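Local coordinates for uric acid degradation bifunctional protein PucL (PDB 6A4M), which catalyses, as a urate oxidase, the oxidation of uric acid, within a bifunctional protein that is also assigned a decarboxylase activity in uric acid degradation, at residues A[36-46]-A[103-114]; A[161-169]-A[224-235]. All coordinates share one frame; numbering follows the deposited sequence.

In the fold
Contact 1 (36-46 with 103-114) pairs two neighbouring strands, whereas contact 2 (161-169 with 224-235) lays a helix on a strand; both reach one large antiparallel sheet. Their centres are about 25 Å apart, on opposite sides of the chain's centre and each about 13 Å from it. Strand 139-148 lies between strands 104-121 and 153-169 in the sheet, and its R141 meets both E110 and E161. Beside it the contacts touch directly, OE1 of E110 packing on CE of M163 at 3.3 Å. The order of strands and paired helices is consistent with two tandem T-fold units. In urate oxidases the active sites lie between subunits, so a single chain probably holds only part of one.

Contact 1 (A[36-46]-A[103-114]); sequences VVGVDVTCEIG and DTITLTGEDIPF
T104 takes the backbone N-H of G46 on its carbonyl, and from there 103-114 runs antiparallel to 36-46. I105 CG1 lies 3.9 Å from I45 CG2, and CD1 of I105 touches the same methyl. T106 and E44 exchange two backbone bonds, the one from T106 N to E44 O measuring 2.8 Å; their side chains lie side by side, E44 reaching on to S2. On the face of I105, L107 CD2 touches both C43 SG and V41 CG1, 3.9 Å from each. T108 faces T42 in the next hydrogen-bonded pair, while a water joins T108 OG1 to T106 O. G109, without a side chain, leaves its CA to CG2 of V39, and E110 pairs with D40. I112 N then makes a nearly straight bond (176°) to G38 O, 2.8 Å long, meeting that oxygen from above the carbonyl plane. F114, with CG anti to its carbonyl carbon (chi1 -71°), brings its ring beside 36-38: V36 CG2 lies over one face, 4.3 Å from the centroid, in a CH-pi contact, and G38 N sits at the edge. With alanine for F114, V36 would probably lose its aromatic partner and a gap open beside G38. Helix 84-98 covers the face of C43, I105 and L107 through F95, V91 and A92; strand 3-13 continues the sheet beyond 36-45, and strands 139-148 and 131-134 flank 104-121.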
loop_
_atom_site.group_PDB
_atom_site.type_symbol
_atom_site.label_atom_id
_atom_site.label_comp_id
_atom_site.label_asym_id
_atom_site.label_seq_id
_atom_site.Cartn_x
_atom_site.Cartn_y
_atom_site.Cartn_z
ATOM N N VAL A 36 12.607 -3.537 -11.125
ATOM C CA VAL A 36 11.417 -3.421 -11.961
ATOM C C VAL A 36 10.240 -2.974 -11.087
ATOM O O VAL A 36 10.019 -3.497 -9.995
ATOM C CB VAL A 36 11.113 -4.725 -12.740
ATOM C CG1 VAL A 36 10.985 -5.928 -11.811
ATOM C CG2 VAL A 36 9.870 -4.567 -13.606
ATOM N N VAL A 37 9.523 -1.970 -11.581
ATOM C CA VAL A 37 8.422 -1.341 -10.873
ATOM C C VAL A 37 7.256 -1.241 -11.852
ATOM O O VAL A 37 7.445 -0.878 -13.015
ATOM C CB VAL A 37 8.826 0.062 -10.366
ATOM C CG1 VAL A 37 7.630 0.823 -9.797
ATOM C CG2 VAL A 37 9.931 -0.059 -9.322
ATOM N N GLY A 38 6.061 -1.578 -11.379
ATOM C CA GLY A 38 4.845 -1.465 -12.167
ATOM C C GLY A 38 3.841 -0.635 -11.401
ATOM O O GLY A 38 3.715 -0.779 -10.184
ATOM N N VAL A 39 3.132 0.237 -12.114
ATOM C CA VAL A 39 2.091 1.056 -11.516
ATOM C C VAL A 39 0.911 1.199 -12.475
ATOM O O VAL A 39 1.078 1.216 -13.698
ATOM C CB VAL A 39 2.624 2.443 -11.081
ATOM C CG1 VAL A 39 2.991 3.309 -12.283
ATOM C CG2 VAL A 39 1.614 3.157 -10.187
ATOM N N ASP A 40 -0.278 1.304 -11.891
ATOM C CA ASP A 40 -1.518 1.443 -12.626
ATOM C C ASP A 40 -2.123 2.797 -12.276
ATOM O O ASP A 40 -2.686 2.975 -11.190
ATOM C CB ASP A 40 -2.455 0.307 -12.244
ATOM C CG ASP A 40 -3.470 0.040 -13.296
ATOM O OD1 ASP A 40 -4.360 0.889 -13.505
ATOM O OD2 ASP A 40 -3.361 -1.023 -13.929
ATOM N N VAL A 41 -1.982 3.754 -13.194
ATOM C CA VAL A 41 -2.391 5.127 -12.937
ATOM C C VAL A 41 -3.822 5.362 -13.406
ATOM O O VAL A 41 -4.200 4.950 -14.506
ATOM C CB VAL A 41 -1.446 6.149 -13.602
ATOM C CG1 VAL A 41 -1.903 7.579 -13.308
ATOM C CG2 VAL A 41 -0.015 5.928 -13.123
ATOM N N THR A 42 -4.605 6.001 -12.538
ATOM C CA THR A 42 -5.873 6.619 -12.897
ATOM C C THR A 42 -5.671 8.132 -12.750
ATOM O O THR A 42 -5.145 8.591 -11.729
ATOM C CB THR A 42 -7.012 6.151 -11.970
ATOM O OG1 THR A 42 -7.042 4.718 -11.931
ATOM C CG2 THR A 42 -8.364 6.675 -12.450
ATOM N N CYS A 43 -6.069 8.892 -13.771
ATOM C CA CYS A 43 -5.906 10.347 -13.778
ATOM C C CYS A 43 -7.245 11.032 -14.047
ATOM O O CYS A 43 -7.930 10.692 -15.006
ATOM C CB CYS A 43 -4.887 10.758 -14.834
ATOM S SG CYS A 43 -4.499 12.523 -14.805
ATOM N N GLU A 44 -7.602 11.988 -13.189
ATOM C CA GLU A 44 -8.883 12.691 -13.252
ATOM C C GLU A 44 -8.631 14.188 -13.064
ATOM O O GLU A 44 -8.068 14.588 -12.044
ATOM C CB GLU A 44 -9.811 12.181 -12.144
ATOM C CG GLU A 44 -11.248 12.683 -12.232
ATOM C CD GLU A 44 -12.133 12.195 -11.093
ATOM O OE1 GLU A 44 -11.631 11.526 -10.163
ATOM O OE2 GLU A 44 -13.347 12.492 -11.125
ATOM N N ILE A 45 -9.052 15.003 -14.032
ATOM C CA ILE A 45 -8.838 16.456 -13.976
ATOM C C ILE A 45 -10.162 17.213 -14.061
ATOM O O ILE A 45 -11.050 16.833 -14.825
ATOM C CB ILE A 45 -7.828 16.932 -15.053
ATOM C CG1 ILE A 45 -8.352 16.710 -16.481
ATOM C CG2 ILE A 45 -6.497 16.209 -14.863
ATOM C CD1 ILE A 45 -7.444 17.247 -17.570
ATOM N N GLY A 46 -10.289 18.270 -13.255
ATOM C CA GLY A 46 -11.507 19.090 -13.194
ATOM C C GLY A 46 -11.441 20.279 -14.132
ATOM O O GLY A 46 -10.494 21.065 -14.081
ATOM N N ASP A 103 -7.735 23.131 -13.079
ATOM C CA ASP A 103 -7.760 23.644 -11.701
ATOM C C ASP A 103 -7.550 22.554 -10.639
ATOM O O ASP A 103 -6.892 22.800 -9.627
ATOM C CB ASP A 103 -9.087 24.373 -11.435
ATOM C CG ASP A 103 -9.312 25.555 -12.375
ATOM O OD1 ASP A 103 -8.329 26.225 -12.762
ATOM O OD2 ASP A 103 -10.480 25.818 -12.729
ATOM N N THR A 104 -8.116 21.369 -10.866
ATOM C CA THR A 104 -8.031 20.243 -9.931
ATOM C C THR A 104 -7.449 19.012 -10.631
ATOM O O THR A 104 -7.628 18.834 -11.841
ATOM C CB THR A 104 -9.427 19.883 -9.380
ATOM O OG1 THR A 104 -10.110 21.076 -8.981
ATOM C CG2 THR A 104 -9.325 18.951 -8.173
ATOM N N ILE A 105 -6.747 18.177 -9.865
ATOM C CA ILE A 105 -6.270 16.880 -10.351
ATOM C C ILE A 105 -6.284 15.841 -9.223
ATOM O O ILE A 105 -5.825 16.115 -8.116
ATOM C CB ILE A 105 -4.863 16.971 -11.001
ATOM C CG1 ILE A 105 -4.454 15.617 -11.603
ATOM C CG2 ILE A 105 -3.809 17.452 -10.009
ATOM C CD1 ILE A 105 -3.308 15.704 -12.590
ATOM N N THR A 106 -6.837 14.665 -9.517
ATOM C CA THR A 106 -6.802 13.523 -8.606
ATOM C C THR A 106 -6.044 12.399 -9.302
ATOM O O THR A 106 -6.449 11.955 -10.379
ATOM C CB THR A 106 -8.218 13.030 -8.239
ATOM O OG1 THR A 106 -9.031 14.140 -7.844
ATOM C CG2 THR A 106 -8.164 12.016 -7.099
ATOM N N LEU A 107 -4.945 11.962 -8.690
ATOM C CA LEU A 107 -4.144 10.853 -9.199
ATOM C C LEU A 107 -4.219 9.661 -8.255
ATOM O O LEU A 107 -4.111 9.819 -7.040
ATOM C CB LEU A 107 -2.692 11.283 -9.373
ATOM C CG LEU A 107 -2.435 12.109 -10.632
ATOM C CD1 LEU A 107 -1.209 12.991 -10.465
ATOM C CD2 LEU A 107 -2.285 11.214 -11.852
ATOM N N THR A 108 -4.403 8.477 -8.834
ATOM C CA THR A 108 -4.393 7.213 -8.110
ATOM C C THR A 108 -3.306 6.341 -8.722
ATOM O O THR A 108 -3.241 6.212 -9.944
ATOM C CB THR A 108 -5.745 6.495 -8.253
ATOM O OG1 THR A 108 -6.794 7.364 -7.808
ATOM C CG2 THR A 108 -5.784 5.209 -7.443
ATOM N N GLY A 109 -2.467 5.747 -7.874
ATOM C CA GLY A 109 -1.366 4.892 -8.322
ATOM C C GLY A 109 -1.401 3.552 -7.619
ATOM O O GLY A 109 -1.100 3.478 -6.432
ATOM N N GLU A 110 -1.767 2.502 -8.356
ATOM C CA GLU A 110 -1.825 1.132 -7.827
ATOM C C GLU A 110 -0.577 0.338 -8.194
ATOM O O GLU A 110 -0.328 0.086 -9.370
ATOM C CB GLU A 110 -3.052 0.380 -8.362
ATOM C CG GLU A 110 -4.218 0.280 -7.394
ATOM C CD GLU A 110 -5.138 -0.879 -7.732
ATOM O OE1 GLU A 110 -4.718 -2.044 -7.539
ATOM O OE2 GLU A 110 -6.276 -0.621 -8.180
ATOM N N ASP A 111 0.176 -0.082 -7.180
ATOM C CA ASP A 111 1.404 -0.848 -7.373
ATOM C C ASP A 111 1.107 -2.213 -7.973
ATOM O O ASP A 111 0.147 -2.873 -7.586
ATOM C CB ASP A 111 2.141 -1.012 -6.035
ATOM C CG ASP A 111 3.454 -1.781 -6.163
ATOM O OD1 ASP A 111 4.189 -1.565 -7.147
ATOM O OD2 ASP A 111 3.759 -2.598 -5.268
ATOM N N ILE A 112 1.922 -2.607 -8.943
ATOM C CA ILE A 112 1.952 -3.973 -9.446
ATOM C C ILE A 112 3.200 -4.586 -8.804
ATOM O O ILE A 112 4.308 -4.367 -9.296
ATOM C CB ILE A 112 2.014 -4.020 -10.988
ATOM C CG1 ILE A 112 0.726 -3.438 -11.581
ATOM C CG2 ILE A 112 2.215 -5.453 -11.473
ATOM C CD1 ILE A 112 0.814 -3.094 -13.051
ATOM N N PRO A 113 3.030 -5.330 -7.687
ATOM C CA PRO A 113 4.206 -5.757 -6.928
ATOM C C PRO A 113 5.015 -6.838 -7.640
ATOM O O PRO A 113 4.438 -7.780 -8.185
ATOM C CB PRO A 113 3.623 -6.296 -5.611
ATOM C CG PRO A 113 2.149 -6.395 -5.802
ATOM C CD PRO A 113 1.802 -5.979 -7.198
ATOM N N PHE A 114 6.336 -6.673 -7.645
ATOM C CA PHE A 114 7.252 -7.667 -8.187
ATOM C C PHE A 114 8.127 -8.215 -7.067
ATOM O O PHE A 114 8.669 -7.445 -6.276
ATOM C CB PHE A 114 8.095 -7.061 -9.308
ATOM C CG PHE A 114 7.315 -6.799 -10.563
ATOM C CD1 PHE A 114 7.046 -7.830 -11.455
ATOM C CD2 PHE A 114 6.829 -5.526 -10.846
ATOM C CE1 PHE A 114 6.315 -7.596 -12.611
ATOM C CE2 PHE A 114 6.100 -5.287 -12.001
ATOM C CZ PHE A 114 5.842 -6.323 -12.885
HETATM O O HOH W 1 5.970 -2.354 -8.744
HETATM O O HOH W 2 -7.439 9.241 -9.956
HETATM O O HOH W 3 -10.084 16.040 -9.754
#

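Contact 2 (A[161-169]-A[224-235])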
loop_
_atom_site.group_PDB
_atom_site.type_symbol
_atom_site.label_atom_id
_atom_site.label_comp_id
_atom_site.label_asym_id
_atom_site.label_seq_id
_atom_site.Cartn_x
_atom_site.Cartn_y
_atom_site.Cartn_z
ATOM N N GLU A 161 -1.677 3.360 1.041
ATOM C CA GLU A 161 -2.551 2.280 1.453
ATOM C C GLU A 161 -1.938 0.936 1.113
ATOM O O GLU A 161 -1.254 0.817 0.099
ATOM C CB GLU A 161 -3.879 2.445 0.714
ATOM C CG GLU A 161 -5.013 1.556 1.187
ATOM C CD GLU A 161 -6.349 1.940 0.571
ATOM O OE1 GLU A 161 -6.364 2.592 -0.499
ATOM O OE2 GLU A 161 -7.391 1.578 1.162
ATOM N N ILE A 162 -2.162 -0.066 1.960
ATOM C CA ILE A 162 -1.963 -1.463 1.544
ATOM C C ILE A 162 -3.327 -2.134 1.442
ATOM O O ILE A 162 -4.125 -2.071 2.375
ATOM C CB ILE A 162 -0.983 -2.269 2.434
ATOM C CG1 ILE A 162 -0.735 -3.642 1.801
ATOM C CG2 ILE A 162 -1.474 -2.431 3.869
ATOM C CD1 ILE A 162 0.493 -4.340 2.318
ATOM N N MET A 163 -3.578 -2.759 0.294
ATOM C CA MET A 163 -4.881 -3.320 -0.036
ATOM C C MET A 163 -4.847 -4.833 -0.078
ATOM O O MET A 163 -3.805 -5.428 -0.331
ATOM C CB MET A 163 -5.317 -2.857 -1.419
ATOM C CG MET A 163 -5.269 -1.363 -1.655
ATOM S SD MET A 163 -6.264 -0.930 -3.092
ATOM C CE MET A 163 -5.610 -2.015 -4.362
ATOM N N ASP A 164 -6.015 -5.432 0.134
ATOM C CA ASP A 164 -6.250 -6.857 -0.105
ATOM C C ASP A 164 -5.259 -7.765 0.650
ATOM O O ASP A 164 -4.688 -8.707 0.086
ATOM C CB ASP A 164 -6.269 -7.134 -1.623
ATOM C CG ASP A 164 -7.094 -8.374 -2.002
ATOM O OD1 ASP A 164 -6.789 -8.982 -3.055
ATOM O OD2 ASP A 164 -8.047 -8.745 -1.273
ATOM N N LEU A 165 -5.078 -7.457 1.934
ATOM C CA LEU A 165 -4.239 -8.243 2.836
ATOM C C LEU A 165 -5.124 -9.287 3.515
ATOM O O LEU A 165 -5.929 -8.952 4.386
ATOM C CB LEU A 165 -3.574 -7.331 3.871
ATOM C CG LEU A 165 -2.594 -7.943 4.870
ATOM C CD1 LEU A 165 -1.479 -8.705 4.171
ATOM C CD2 LEU A 165 -2.023 -6.841 5.751
ATOM N N GLN A 166 -4.978 -10.544 3.096
ATOM C CA GLN A 166 -5.859 -11.631 3.525
ATOM C C GLN A 166 -5.136 -12.542 4.515
ATOM O O GLN A 166 -4.260 -13.311 4.120
ATOM C CB GLN A 166 -6.333 -12.424 2.307
ATOM C CG GLN A 166 -7.007 -11.566 1.240
ATOM C CD GLN A 166 -7.628 -12.377 0.113
ATOM O OE1 GLN A 166 -7.638 -13.605 0.145
ATOM N NE2 GLN A 166 -8.152 -11.685 -0.887
ATOM N N LEU A 167 -5.513 -12.449 5.795
ATOM C CA LEU A 167 -4.810 -13.132 6.885
ATOM C C LEU A 167 -5.731 -14.040 7.689
ATOM O O LEU A 167 -6.763 -13.591 8.179
ATOM C CB LEU A 167 -4.196 -12.102 7.834
ATOM C CG LEU A 167 -3.169 -11.144 7.231
ATOM C CD1 LEU A 167 -2.738 -10.129 8.281
ATOM C CD2 LEU A 167 -1.970 -11.904 6.686
ATOM N N VAL A 168 -5.329 -15.303 7.840
ATOM C CA VAL A 168 -6.049 -16.282 8.662
ATOM C C VAL A 168 -5.178 -16.703 9.852
ATOM O O VAL A 168 -4.006 -17.045 9.676
ATOM C CB VAL A 168 -6.524 -17.515 7.840
ATOM C CG1 VAL A 168 -5.362 -18.355 7.307
ATOM C CG2 VAL A 168 -7.468 -18.385 8.663
ATOM N N LYS A 169 -5.750 -16.658 11.056
ATOM C CA LYS A 169 -5.062 -17.113 12.269
ATOM C C LYS A 169 -5.721 -18.377 12.823
ATOM O O LYS A 169 -6.889 -18.347 13.221
ATOM C CB LYS A 169 -5.055 -16.020 13.339
ATOM C CG LYS A 169 -4.246 -16.393 14.574
ATOM C CD LYS A 169 -4.170 -15.267 15.585
ATOM C CE LYS A 169 -3.201 -15.628 16.702
ATOM N NZ LYS A 169 -3.306 -14.712 17.867
ATOM N N VAL A 224 4.210 -1.673 7.307
ATOM C CA VAL A 224 2.822 -1.641 7.798
ATOM C C VAL A 224 2.202 -3.043 7.740
ATOM O O VAL A 224 1.511 -3.468 8.666
ATOM C CB VAL A 224 1.942 -0.652 6.990
ATOM C CG1 VAL A 224 0.465 -0.779 7.368
ATOM C CG2 VAL A 224 2.412 0.784 7.194
ATOM N N ARG A 225 2.459 -3.735 6.635
ATOM C CA ARG A 225 1.996 -5.103 6.413
ATOM C C ARG A 225 2.531 -6.080 7.465
ATOM O O ARG A 225 1.765 -6.855 8.035
ATOM C CB ARG A 225 2.414 -5.543 5.005
ATOM C CG ARG A 225 1.951 -6.923 4.562
ATOM C CD ARG A 225 3.009 -7.999 4.755
ATOM N NE ARG A 225 4.325 -7.601 4.252
ATOM C CZ ARG A 225 4.717 -7.630 2.977
ATOM N NH1 ARG A 225 3.902 -8.045 2.007
ATOM N NH2 ARG A 225 5.951 -7.233 2.667
ATOM N N ASP A 226 3.838 -6.035 7.718
ATOM C CA ASP A 226 4.465 -6.921 8.708
ATOM C C ASP A 226 4.045 -6.572 10.137
ATOM O O ASP A 226 3.823 -7.466 10.954
ATOM C CB ASP A 226 5.992 -6.890 8.589
ATOM C CG ASP A 226 6.501 -7.472 7.277
ATOM O OD1 ASP A 226 5.774 -8.242 6.610
ATOM O OD2 ASP A 226 7.652 -7.161 6.911
ATOM N N LEU A 227 3.941 -5.277 10.435
ATOM C CA LEU A 227 3.358 -4.818 11.705
ATOM C C LEU A 227 1.981 -5.428 11.956
ATOM O O LEU A 227 1.696 -5.900 13.059
ATOM C CB LEU A 227 3.241 -3.285 11.746
ATOM C CG LEU A 227 4.372 -2.536 12.449
ATOM C CD1 LEU A 227 4.318 -1.050 12.116
ATOM C CD2 LEU A 227 4.291 -2.749 13.955
ATOM N N ALA A 228 1.143 -5.412 10.919
ATOM C CA ALA A 228 -0.218 -5.944 10.989
ATOM C C ALA A 228 -0.268 -7.435 11.325
ATOM O O ALA A 228 -1.204 -7.871 11.988
ATOM C CB ALA A 228 -0.967 -5.677 9.688
ATOM N N SER A 229 0.719 -8.205 10.860
ATOM C CA SER A 229 0.796 -9.640 11.157
ATOM C C SER A 229 1.482 -9.965 12.492
ATOM O O SER A 229 1.178 -11.004 13.079
ATOM C CB SER A 229 1.471 -10.403 10.008
ATOM O OG SER A 229 2.869 -10.201 9.995
ATOM N N THR A 230 2.385 -9.101 12.971
ATOM C CA THR A 230 3.023 -9.286 14.293
ATOM C C THR A 230 2.033 -9.018 15.420
ATOM O O THR A 230 1.955 -9.786 16.377
ATOM C CB THR A 230 4.257 -8.380 14.507
ATOM O OG1 THR A 230 3.875 -7.004 14.383
ATOM C CG2 THR A 230 5.369 -8.710 13.508
ATOM N N VAL A 231 1.295 -7.914 15.301
ATOM C CA VAL A 231 0.039 -7.731 16.037
ATOM C C VAL A 231 -0.877 -8.746 15.363
ATOM O O VAL A 231 -0.647 -9.072 14.215
ATOM C CB VAL A 231 -0.537 -6.301 15.895
ATOM C CG1 VAL A 231 -1.812 -6.143 16.716
ATOM C CG2 VAL A 231 0.486 -5.256 16.318
ATOM N N PHE A 232 -1.882 -9.263 16.057
ATOM C CA PHE A 232 -2.754 -10.344 15.531
ATOM C C PHE A 232 -2.191 -11.691 15.947
ATOM O O PHE A 232 -2.909 -12.487 16.545
ATOM C CB PHE A 232 -2.957 -10.303 13.992
ATOM C CG PHE A 232 -4.058 -11.206 13.463
ATOM C CD1 PHE A 232 -5.126 -11.651 14.257
ATOM C CD2 PHE A 232 -4.037 -11.586 12.121
ATOM C CE1 PHE A 232 -6.118 -12.468 13.724
ATOM C CE2 PHE A 232 -5.031 -12.399 11.587
ATOM C CZ PHE A 232 -6.075 -12.838 12.389
ATOM N N HIS A 233 -0.924 -11.949 15.622
ATOM C CA HIS A 233 -0.208 -13.106 16.164
ATOM C C HIS A 233 -0.190 -13.066 17.689
ATOM O O HIS A 233 -0.549 -14.048 18.336
ATOM C CB HIS A 233 1.235 -13.167 15.645
ATOM C CG HIS A 233 2.060 -14.254 16.270
ATOM N ND1 HIS A 233 2.346 -14.297 17.618
ATOM C CD2 HIS A 233 2.669 -15.331 15.726
ATOM C CE1 HIS A 233 3.087 -15.360 17.879
ATOM N NE2 HIS A 233 3.300 -16.003 16.746
ATOM N N GLU A 234 0.242 -11.937 18.249
ATOM C CA GLU A 234 0.449 -11.822 19.697
ATOM C C GLU A 234 -0.839 -11.649 20.505
ATOM O O GLU A 234 -0.895 -12.074 21.660
ATOM C CB GLU A 234 1.446 -10.700 20.025
ATOM C CG GLU A 234 0.917 -9.279 19.903
ATOM C CD GLU A 234 1.939 -8.258 20.355
ATOM O OE1 GLU A 234 1.636 -7.486 21.290
ATOM O OE2 GLU A 234 3.052 -8.233 19.783
ATOM N N LEU A 235 -1.854 -11.017 19.913
ATOM C CA LEU A 235 -3.143 -10.829 20.584
ATOM C C LEU A 235 -3.876 -12.163 20.708
ATOM O O LEU A 235 -3.982 -12.906 19.732
ATOM C CB LEU A 235 -4.019 -9.829 19.828
ATOM C CG LEU A 235 -3.482 -8.401 19.693
ATOM C CD1 LEU A 235 -4.405 -7.581 18.804
ATOM C CD2 LEU A 235 -3.311 -7.728 21.049
#
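I162 directs CD1 onto the aliphatic base of R225, 3.5 Å from its CB, and CG2 toward CG1 of V224. D164 has a left-handed backbone conformation, which probably breaks the alternation, and L165 is the next side chain to face the helix. Its two methyls divide the work: CD1 lies 3.9 Å from CG of R225, and CD2 approaches CB of A228. R225 meets both residues through its CB and CG methylenes, while its chain, bent at chi2 and chi3, carries the guanidinium away to a salt bridge with E138. L167 meets F232 at the ring edge, L167 CB being 3.9 Å from F232 CE2. K169 passes the same ring in the opposite sense to F232's own side chain, with its CD 4.3 Å from the centroid in an off-centre CH-pi contact. With CG anti to the backbone N (chi1 -175°) and the rest extended, the lysine reaches past the phenyl group to backbone oxygens. There NZ donates to F232 O at 2.6 Å, in the carbonyl plane, and to H233 O at 2.9 Å, from above that carbonyl's plane. One ammonium ties the strand to two successive carbonyls. Strand and helix run nearly parallel, 19° between their directions and 10.0 Å apart at closest approach. A helix laid along an antiparallel sheet, with helix 240-254 packed beside it, is the layered arrangement of the T-fold, as in other urate oxidases.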